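Local coordinates for protein cellulose hydrolase (Bacillus licheniformis, PDB 4YZT) that hydrolyses internal beta-1,4-glucosidic bonds of cellulose as a tri-modular family 5 endoglucanase that binds cellotetraose, at residues Asn172-Asn175 / Arg176-Asn180. Numbering follows the deposited sequence.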
ATOM      1  N   ASN A 172      11.118 -22.472  11.512  1.00 15.96           N
ATOM      2  CA  ASN A 172      10.192 -23.218  12.346  1.00 19.69           C
ATOM      3  C   ASN A 172      10.708 -23.354  13.783  1.00 19.33           C
ATOM      4  O   ASN A 172       9.928 -23.269  14.736  1.00 20.02           O
ATOM      5  CB  ASN A 172       9.899 -24.579  11.715  1.00 21.54           C
ATOM      6  CG  ASN A 172       9.016 -24.461  10.468  1.00 23.89           C
ATOM      7  OD1 ASN A 172       8.134 -23.591  10.382  1.00 23.10           O
ATOM      8  ND2 ASN A 172       9.253 -25.333   9.494  1.00 24.44           N
ATOM      9  N   LEU A 173      12.021 -23.522  13.938  1.00 16.98           N
ATOM     10  CA  LEU A 173      12.641 -23.528  15.259  1.00 17.17           C
ATOM     11  C   LEU A 173      12.449 -22.185  15.948  1.00 16.13           C
ATOM     12  O   LEU A 173      12.147 -22.126  17.139  1.00 17.27           O
ATOM     13  CB  LEU A 173      14.144 -23.848  15.171  1.00 19.75           C
ATOM     14  CG  LEU A 173      14.957 -23.686  16.467  1.00 21.87           C
ATOM     15  CD1 LEU A 173      14.459 -24.647  17.529  1.00 22.02           C
ATOM     16  CD2 LEU A 173      16.459 -23.891  16.239  1.00 25.61           C
ATOM     17  N   LEU A 174      12.641 -21.107  15.193  1.00 13.90           N
ATOM     18  CA  LEU A 174      12.586 -19.771  15.758  1.00 14.89           C
ATOM     19  C   LEU A 174      11.175 -19.521  16.268  1.00 14.25           C
ATOM     20  O   LEU A 174      10.999 -19.020  17.372  1.00 15.00           O
ATOM     21  CB  LEU A 174      12.996 -18.722  14.720  1.00 13.70           C
ATOM     22  CG  LEU A 174      13.036 -17.232  15.082  1.00 14.72           C
ATOM     23  CD1 LEU A 174      13.921 -16.489  14.074  1.00 14.09           C
ATOM     24  CD2 LEU A 174      11.644 -16.620  15.083  1.00 13.54           C
ATOM     25  N   ASN A 175      10.177 -19.870  15.461  1.00 15.18           N
ATOM     26  CA  ASN A 175       8.779 -19.697  15.875  1.00 15.28           C
ATOM     27  C   ASN A 175       8.465 -20.446  17.161  1.00 14.58           C
ATOM     28  O   ASN A 175       7.832 -19.894  18.072  1.00 14.37           O
ATOM     29  CB  ASN A 175       7.821 -20.159  14.772  1.00 15.94           C
ATOM     30  CG  ASN A 175       7.721 -19.166  13.636  1.00 13.45           C
ATOM     31  OD1 ASN A 175       8.090 -18.000  13.788  1.00 16.04           O
ATOM     32  ND2 ASN A 175       7.200 -19.613  12.494  1.00 14.60           N
ATOM     33  N   ARG A 176       8.910 -21.700  17.234  1.00 13.95           N
ATOM     34  CA  ARG A 176       8.641 -22.549  18.383  1.00 16.75           C
ATOM     35  C   ARG A 176       9.310 -22.016  19.651  1.00 17.82           C
ATOM     36  O   ARG A 176       8.709 -22.012  20.723  1.00 16.89           O
ATOM     37  CB  ARG A 176       9.110 -23.986  18.099  1.00 15.54           C
ATOM     38  CG  ARG A 176       8.870 -24.951  19.261  1.00 25.77           C
ATOM     39  CD  ARG A 176       9.135 -26.412  18.888  1.00 28.25           C
ATOM     40  NE  ARG A 176      10.486 -26.648  18.376  1.00 28.80           N
ATOM     41  CZ  ARG A 176      10.778 -26.783  17.087  1.00 29.17           C
ATOM     42  NH1 ARG A 176       9.811 -26.716  16.187  1.00 24.84           N
ATOM     43  NH2 ARG A 176      12.033 -27.002  16.698  1.00 31.61           N
ATOM     44  N   GLU A 177      10.560 -21.578  19.525  1.00 18.09           N
ATOM     45  CA  GLU A 177      11.336 -21.150  20.680  1.00 18.91           C
ATOM     46  C   GLU A 177      10.845 -19.822  21.229  1.00 19.18           C
ATOM     47  O   GLU A 177      10.751 -19.650  22.445  1.00 20.91           O
ATOM     48  CB  GLU A 177      12.817 -21.054  20.326  1.00 23.65           C
ATOM     49  CG  GLU A 177      13.460 -22.403  20.062  1.00 29.67           C
ATOM     50  CD  GLU A 177      13.573 -23.239  21.315  1.00 36.72           C
ATOM     51  OE1 GLU A 177      14.256 -22.787  22.261  1.00 40.71           O
ATOM     52  OE2 GLU A 177      12.976 -24.338  21.361  1.00 36.73           O
ATOM     53  N   MET A 178      10.524 -18.891  20.340  1.00 18.70           N
ATOM     54  CA  MET A 178      10.004 -17.599  20.767  1.00 16.12           C
ATOM     55  C   MET A 178       8.609 -17.758  21.360  1.00 16.02           C
ATOM     56  O   MET A 178       8.287 -17.132  22.366  1.00 15.97           O
ATOM     57  CB  MET A 178       9.985 -16.597  19.604  1.00 14.16           C
ATOM     58  CG  MET A 178      11.383 -16.270  19.059  1.00 12.69           C
ATOM     59  SD  MET A 178      12.555 -15.795  20.349  1.00 16.88           S
ATOM     60  CE  MET A 178      13.680 -17.174  20.317  1.00 22.33           C
ATOM     61  N   LEU A 179       7.783 -18.601  20.748  1.00 16.75           N
ATOM     62  CA  LEU A 179       6.456 -18.869  21.301  1.00 16.23           C
ATOM     63  C   LEU A 179       6.556 -19.493  22.707  1.00 16.76           C
ATOM     64  O   LEU A 179       5.811 -19.113  23.612  1.00 17.78           O
ATOM     65  CB  LEU A 179       5.654 -19.772  20.369  1.00 14.61           C
ATOM     66  CG  LEU A 179       4.266 -20.167  20.873  1.00 20.48           C
ATOM     67  CD1 LEU A 179       3.341 -18.954  20.907  1.00 17.33           C
ATOM     68  CD2 LEU A 179       3.678 -21.275  20.019  1.00 24.65           C
ATOM     69  N   ASN A 180       7.489 -20.426  22.896  1.00 16.87           N
ATOM     70  CA  ASN A 180       7.682 -21.064  24.206  1.00 18.81           C
ATOM     71  C   ASN A 180       8.107 -20.051  25.262  1.00 19.60           C
ATOM     72  O   ASN A 180       7.637 -20.078  26.403  1.00 21.31           O
ATOM     73  CB  ASN A 180       8.714 -22.198  24.128  1.00 22.10           C
ATOM     74  CG  ASN A 180       8.154 -23.455  23.469  1.00 25.32           C
ATOM     75  OD1 ASN A 180       6.942 -23.590  23.305  1.00 27.44           O
ATOM     76  ND2 ASN A 180       9.037 -24.376  23.090  1.00 25.04           N
TER
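L173 meets both R176 and E177 through one methyl: its CD1 lies 3.5 Å from R176 NH2 and 3.5 Å from E177 CG. R176 reaches back because its chain runs extended from the backbone, with CG anti to the backbone N, and then bends at chi3 (57°), which lays one guanidinium face over L173 CA. E177 CG stands anti to its carbonyl carbon (chi1 -69°), which sets this methylene beside L173 CD1; the bend at chi2 then directs the carboxylate. Shortened to an alanine, E177 would lose this CG, which is likely to leave that side of the L173 methyl less well covered.

The backbone bonds from R176 N to N172 O, E177 N to L173 O (2.9 Å, N-H...O angle 156°), M178 N to L174 O and L179 N to N175 O follow the i to i+4 pattern of an alpha-helix. This helix, 168-184, connects parallel strands 155-158 and 194-196 in the beta-alpha-beta crossover of a TIM barrel.

On its buried flank, L174 CD2 approaches M178 CG at 4.0 Å, and both side chains touch L137 of helix 130-147. N175 turns elsewhere, its ND2 hydrogen-bonded to G197 O, while L179 touches V194.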